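Local coordinates for pesticidal crystal protein Cry4Aa (PDB 2C9K), which kills mosquito larvae by binding to midgut epithelial cells of the insect and causing their colloid-osmotic lysis through pore formation, at residues Q108-H113 and L151-Q156; I28-L33 and S82-H87. All blocks are in the same frame, centred on the assembly; numbering follows the deposited sequence.

Interaction 1 of 2, residues Q108-H113 and L151-Q156; sequences QLVHYH and LTVLNQ
A small, buried, largely apolar helix-helix contact joins Val110 and His111 of helix 103-123 to Val153 and Leu154 of helix 140-164, inside the N-terminal helical domain of the toxin. The nearest CA atoms, Val110 to Val153 and His111 to Leu154, are each 7.4 Å apart, and two side chains from each helix fill the gap. Both valines leave their helices toward the other segment, and their branches meet at a slant. Val110 has CG1 anti to its backbone N (chi1 174°), and that methyl reaches the isopropyl group of Val153, lying 3.4 Å from Val153 CG2 and 3.9 Å from Val153 CG1. Short, branched valines suit this place because they cover the facing surfaces without pushing the helices apart. At the next residue on each helix, His111 meets Leu154. The bonds from the backbone run past the opposite helix, but Leu154 extends so that CD2 comes back to the imidazole, 3.7 Å from His111 ND1 and 4.2 Å from His111 CE1, in an oblique approach. The His111 ring is partly exposed, and a polar imidazole suits this margin of the contact; it also meets the ring of His150. Leu154 is buried, resting on Leu186 of helix 183-208 and on Tyr182. No hydrogen bond crosses between the segments, where the contact is van der Waals packing. Val80 and Tyr84 of helix 77-89 pack on Val110. Such side-chain packing between neighbouring helices is typical of the alpha-helical bundle that forms the pore-forming domain of three-domain Cry delta-endotoxins.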
loop_
_atom_site.group_PDB
_atom_site.type_symbol
_atom_site.label_atom_id
_atom_site.label_comp_id
_atom_site.label_asym_id
_atom_site.label_seq_id
_atom_site.Cartn_x
_atom_site.Cartn_y
_atom_site.Cartn_z
ATOM N N GLN A 108 11.145 -18.176 -23.423
ATOM C CA GLN A 108 10.149 -19.222 -23.634
ATOM C C GLN A 108 10.075 -20.205 -22.470
ATOM O O GLN A 108 8.993 -20.676 -22.118
ATOM C CB GLN A 108 10.455 -19.995 -24.917
ATOM C CG GLN A 108 10.324 -19.184 -26.191
ATOM C CD GLN A 108 10.483 -20.040 -27.438
ATOM O OE1 GLN A 108 10.412 -19.538 -28.563
ATOM N NE2 GLN A 108 10.695 -21.340 -27.243
ATOM N N LEU A 109 11.224 -20.529 -21.886
ATOM C CA LEU A 109 11.261 -21.458 -20.760
ATOM C C LEU A 109 10.687 -20.826 -19.496
ATOM O O LEU A 109 9.915 -21.459 -18.774
ATOM C CB LEU A 109 12.692 -21.932 -20.494
ATOM C CG LEU A 109 13.302 -22.879 -21.529
ATOM C CD1 LEU A 109 14.688 -23.304 -21.066
ATOM C CD2 LEU A 109 12.403 -24.093 -21.710
ATOM N N VAL A 110 11.068 -19.581 -19.224
ATOM C CA VAL A 110 10.557 -18.893 -18.051
ATOM C C VAL A 110 9.051 -18.726 -18.184
ATOM O O VAL A 110 8.339 -18.785 -17.192
ATOM C CB VAL A 110 11.205 -17.499 -17.861
ATOM C CG1 VAL A 110 10.527 -16.762 -16.716
ATOM C CG2 VAL A 110 12.688 -17.652 -17.559
ATOM N N HIS A 111 8.553 -18.522 -19.398
ATOM C CA HIS A 111 7.114 -18.370 -19.565
ATOM C C HIS A 111 6.416 -19.716 -19.417
ATOM O O HIS A 111 5.254 -19.782 -19.022
ATOM C CB HIS A 111 6.778 -17.761 -20.925
ATOM C CG HIS A 111 5.307 -17.643 -21.181
ATOM N ND1 HIS A 111 4.449 -17.004 -20.310
ATOM C CD2 HIS A 111 4.536 -18.097 -22.199
ATOM C CE1 HIS A 111 3.215 -17.074 -20.780
ATOM N NE2 HIS A 111 3.240 -17.731 -21.925
ATOM N N TYR A 112 7.134 -20.790 -19.731
ATOM C CA TYR A 112 6.586 -22.140 -19.631
ATOM C C TYR A 112 6.589 -22.579 -18.172
ATOM O O TYR A 112 5.647 -23.217 -17.704
ATOM C CB TYR A 112 7.417 -23.122 -20.474
ATOM C CG TYR A 112 6.895 -24.541 -20.435
ATOM C CD1 TYR A 112 5.695 -24.881 -21.066
ATOM C CD2 TYR A 112 7.557 -25.525 -19.700
ATOM C CE1 TYR A 112 5.164 -26.162 -20.954
ATOM C CE2 TYR A 112 7.038 -26.804 -19.581
ATOM C CZ TYR A 112 5.840 -27.117 -20.206
ATOM O OH TYR A 112 5.305 -28.377 -20.051
ATOM N N HIS A 113 7.653 -22.230 -17.458
ATOM C CA HIS A 113 7.776 -22.577 -16.051
ATOM C C HIS A 113 6.650 -21.980 -15.210
ATOM O O HIS A 113 6.183 -22.602 -14.255
ATOM C CB HIS A 113 9.114 -22.083 -15.504
ATOM C CG HIS A 113 9.164 -22.022 -14.009
ATOM N ND1 HIS A 113 9.422 -23.124 -13.224
ATOM C CD2 HIS A 113 8.942 -20.995 -13.153
ATOM C CE1 HIS A 113 9.357 -22.781 -11.950
ATOM N NE2 HIS A 113 9.066 -21.495 -11.880
ATOM N N LEU A 151 5.170 -11.808 -14.385
ATOM C CA LEU A 151 4.868 -10.554 -15.073
ATOM C C LEU A 151 6.123 -9.793 -15.508
ATOM O O LEU A 151 6.110 -9.102 -16.532
ATOM C CB LEU A 151 4.003 -9.650 -14.182
ATOM C CG LEU A 151 2.549 -10.079 -13.953
ATOM C CD1 LEU A 151 1.908 -9.232 -12.869
ATOM C CD2 LEU A 151 1.773 -9.957 -15.261
ATOM N N THR A 152 7.206 -9.930 -14.742
ATOM C CA THR A 152 8.452 -9.224 -15.047
ATOM C C THR A 152 9.166 -9.717 -16.301
ATOM O O THR A 152 9.700 -8.916 -17.068
ATOM C CB THR A 152 9.438 -9.288 -13.869
ATOM O OG1 THR A 152 8.779 -8.870 -12.669
ATOM C CG2 THR A 152 10.604 -8.365 -14.117
ATOM N N VAL A 153 9.189 -11.026 -16.514
ATOM C CA VAL A 153 9.845 -11.552 -17.701
ATOM C C VAL A 153 9.009 -11.236 -18.933
ATOM O O VAL A 153 9.551 -10.960 -19.995
ATOM C CB VAL A 153 10.078 -13.072 -17.611
ATOM C CG1 VAL A 153 10.565 -13.600 -18.949
ATOM C CG2 VAL A 153 11.114 -13.372 -16.535
ATOM N N LEU A 154 7.691 -11.273 -18.797
ATOM C CA LEU A 154 6.831 -10.955 -19.927
ATOM C C LEU A 154 6.985 -9.474 -20.294
ATOM O O LEU A 154 7.115 -9.128 -21.467
ATOM C CB LEU A 154 5.379 -11.274 -19.587
ATOM C CG LEU A 154 5.087 -12.768 -19.480
ATOM C CD1 LEU A 154 3.681 -12.997 -18.941
ATOM C CD2 LEU A 154 5.244 -13.398 -20.856
ATOM N N ASN A 155 6.973 -8.606 -19.288
ATOM C CA ASN A 155 7.127 -7.173 -19.521
ATOM C C ASN A 155 8.460 -6.974 -20.210
ATOM O O ASN A 155 8.588 -6.150 -21.111
ATOM C CB ASN A 155 7.096 -6.400 -18.185
ATOM C CG ASN A 155 7.458 -4.922 -18.342
ATOM O OD1 ASN A 155 8.630 -4.552 -18.338
ATOM N ND2 ASN A 155 6.446 -4.078 -18.486
ATOM N N GLN A 156 9.446 -7.755 -19.786
ATOM C CA GLN A 156 10.788 -7.673 -20.350
ATOM C C GLN A 156 10.791 -8.180 -21.797
ATOM O O GLN A 156 11.351 -7.541 -22.689
ATOM C CB GLN A 156 11.762 -8.487 -19.490
ATOM C CG GLN A 156 13.223 -8.246 -19.812
ATOM C CD GLN A 156 13.602 -8.693 -21.221
ATOM O OE1 GLN A 156 13.711 -9.893 -21.502
ATOM N NE2 GLN A 156 13.792 -7.727 -22.117
#

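Interaction 2 of 2, residues I28-L33 and S82-H87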
loop_
_atom_site.group_PDB
_atom_site.type_symbol
_atom_site.label_atom_id
_atom_site.label_comp_id
_atom_site.label_asym_id
_atom_site.label_seq_id
_atom_site.Cartn_x
_atom_site.Cartn_y
_atom_site.Cartn_z
ATOM N N ILE A 28 18.272 -6.000 -13.443
ATOM C CA ILE A 28 18.548 -5.328 -12.181
ATOM C C ILE A 28 17.601 -5.747 -11.066
ATOM O O ILE A 28 18.045 -6.155 -9.992
ATOM C CB ILE A 28 18.468 -3.801 -12.353
ATOM C CG1 ILE A 28 19.494 -3.355 -13.397
ATOM C CG2 ILE A 28 18.681 -3.105 -11.016
ATOM C CD1 ILE A 28 20.893 -3.899 -13.162
ATOM N N GLY A 29 16.299 -5.627 -11.317
ATOM C CA GLY A 29 15.315 -6.017 -10.321
ATOM C C GLY A 29 15.562 -7.436 -9.844
ATOM O O GLY A 29 15.340 -7.758 -8.679
ATOM N N PHE A 30 16.026 -8.293 -10.749
ATOM C CA PHE A 30 16.314 -9.671 -10.394
ATOM C C PHE A 30 17.532 -9.736 -9.499
ATOM O O PHE A 30 17.600 -10.570 -8.601
ATOM C CB PHE A 30 16.548 -10.505 -11.645
ATOM C CG PHE A 30 15.296 -11.082 -12.220
ATOM C CD1 PHE A 30 15.120 -11.162 -13.592
ATOM C CD2 PHE A 30 14.297 -11.576 -11.384
ATOM C CE1 PHE A 30 13.970 -11.727 -14.125
ATOM C CE2 PHE A 30 13.142 -12.145 -11.906
ATOM C CZ PHE A 30 12.974 -12.223 -13.279
ATOM N N GLY A 31 18.492 -8.850 -9.745
ATOM C CA GLY A 31 19.698 -8.830 -8.936
ATOM C C GLY A 31 19.354 -8.724 -7.461
ATOM O O GLY A 31 20.155 -9.089 -6.593
ATOM N N THR A 32 18.150 -8.228 -7.182
ATOM C CA THR A 32 17.681 -8.065 -5.814
ATOM C C THR A 32 16.657 -9.122 -5.433
ATOM O O THR A 32 16.759 -9.748 -4.378
ATOM C CB THR A 32 17.030 -6.700 -5.616
ATOM O OG1 THR A 32 18.000 -5.674 -5.855
ATOM C CG2 THR A 32 16.480 -6.573 -4.195
ATOM N N LEU A 33 15.668 -9.315 -6.294
ATOM C CA LEU A 33 14.623 -10.292 -6.029
ATOM C C LEU A 33 15.124 -11.715 -5.765
ATOM O O LEU A 33 14.704 -12.334 -4.790
ATOM C CB LEU A 33 13.607 -10.289 -7.170
ATOM C CG LEU A 33 12.831 -8.975 -7.273
ATOM C CD1 LEU A 33 11.905 -9.011 -8.481
ATOM C CD2 LEU A 33 12.048 -8.743 -5.989
ATOM N N SER A 82 17.402 -17.970 -12.577
ATOM C CA SER A 82 18.847 -17.778 -12.590
ATOM C C SER A 82 19.441 -17.899 -13.992
ATOM O O SER A 82 20.235 -17.059 -14.412
ATOM C CB SER A 82 19.516 -18.791 -11.664
ATOM O OG SER A 82 19.103 -18.600 -10.323
ATOM N N THR A 83 19.057 -18.952 -14.711
ATOM C CA THR A 83 19.550 -19.175 -16.066
ATOM C C THR A 83 19.109 -18.030 -16.974
ATOM O O THR A 83 19.905 -17.487 -17.741
ATOM C CB THR A 83 19.016 -20.504 -16.642
ATOM O OG1 THR A 83 19.420 -21.590 -15.798
ATOM C CG2 THR A 83 19.558 -20.731 -18.044
ATOM N N TYR A 84 17.834 -17.675 -16.884
ATOM C CA TYR A 84 17.284 -16.584 -17.677
ATOM C C TYR A 84 18.054 -15.304 -17.380
ATOM O O TYR A 84 18.439 -14.564 -18.288
ATOM C CB TYR A 84 15.815 -16.365 -17.324
ATOM C CG TYR A 84 15.273 -15.033 -17.795
ATOM C CD1 TYR A 84 14.844 -14.859 -19.104
ATOM C CD2 TYR A 84 15.224 -13.935 -16.934
ATOM C CE1 TYR A 84 14.380 -13.635 -19.548
ATOM C CE2 TYR A 84 14.765 -12.704 -17.370
ATOM C CZ TYR A 84 14.343 -12.562 -18.679
ATOM O OH TYR A 84 13.883 -11.351 -19.127
ATOM N N HIS A 85 18.259 -15.047 -16.092
ATOM C CA HIS A 85 18.965 -13.855 -15.651
ATOM C C HIS A 85 20.380 -13.768 -16.218
ATOM O O HIS A 85 20.838 -12.685 -16.580
ATOM C CB HIS A 85 19.015 -13.811 -14.122
ATOM C CG HIS A 85 19.663 -12.579 -13.574
ATOM N ND1 HIS A 85 19.261 -11.309 -13.924
ATOM C CD2 HIS A 85 20.671 -12.423 -12.684
ATOM C CE1 HIS A 85 19.991 -10.423 -13.271
ATOM N NE2 HIS A 85 20.853 -11.073 -12.511
ATOM N N ASN A 86 21.068 -14.906 -16.300
ATOM C CA ASN A 86 22.432 -14.930 -16.825
ATOM C C ASN A 86 22.475 -14.615 -18.315
ATOM O O ASN A 86 23.163 -13.685 -18.732
ATOM C CB ASN A 86 23.095 -16.289 -16.574
ATOM C CG ASN A 86 23.361 -16.548 -15.104
ATOM O OD1 ASN A 86 23.757 -15.648 -14.363
ATOM N ND2 ASN A 86 23.163 -17.787 -14.678
ATOM N N HIS A 87 21.742 -15.387 -19.112
ATOM C CA HIS A 87 21.713 -15.176 -20.555
ATOM C C HIS A 87 21.387 -13.726 -20.897
ATOM O O HIS A 87 21.842 -13.191 -21.914
ATOM C CB HIS A 87 20.688 -16.111 -21.198
ATOM C CG HIS A 87 20.979 -17.562 -20.971
ATOM N ND1 HIS A 87 22.186 -18.138 -21.305
ATOM C CD2 HIS A 87 20.225 -18.550 -20.437
ATOM C CE1 HIS A 87 22.163 -19.420 -20.986
ATOM N NE2 HIS A 87 20.985 -19.696 -20.458
#
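The short axes of helix 29-33 and helix 82-87 run in roughly antiparallel directions, at 147°, and stay 11.0 Å apart at closest approach, a wide separation that large side chains must bridge. Phe30, Tyr84 and His85 do so as an aromatic cluster within the helical bundle of the N-terminal domain. All three leave the backbone toward the opposite helix. Phe30 and Tyr84 meet edge against edge, neither stacked nor T-shaped: their planes stand at 79°, and Phe30 CE1 comes within 3.5 Å of Tyr84 CE2. Meeting at their edges, the two rings reach across the wide gap. Phe30 also reaches Leu149 of helix 140-164, and Tyr84 lies against Ile107 of helix 103-123. The long tyrosine ring also carries its OH to a hydrogen bond with Gln156, so the polar end is satisfied within a buried setting. His85 suits the more open side of the contact, where a ring can be both apolar surface and polar group. A chi1 of -177° turns the ring away from its own N and carries the imidazole across to Phe30 and Gly31. There the Phe30 CB makes a CH-pi contact over one face of the imidazole, 4.0 Å from the His85 ring centroid, with His85 ND1 its closest atom at 3.6 Å.

In the fold
The two contacts share no helix, yet Tyr84 of interaction 2 packs directly against interaction 1: Tyr84 CB lies 3.4 Å from Val110 CG2, and Tyr84 CE2 is 3.8 Å from Val153 CG2. Phe30 CZ also reaches Val153 CG2, at 3.9 Å, so four helices of one domain pack together, and the centres of the two contacts lie about 12 Å apart. Interaction 1 is the more deeply buried and brings its helices together with aliphatic side chains and one imidazole; interaction 2 is only partly buried and spans its gap with aromatic rings. In each, a partly exposed histidine takes the more open place, while valines and Leu154, or Phe30 and Tyr84, occupy the interior.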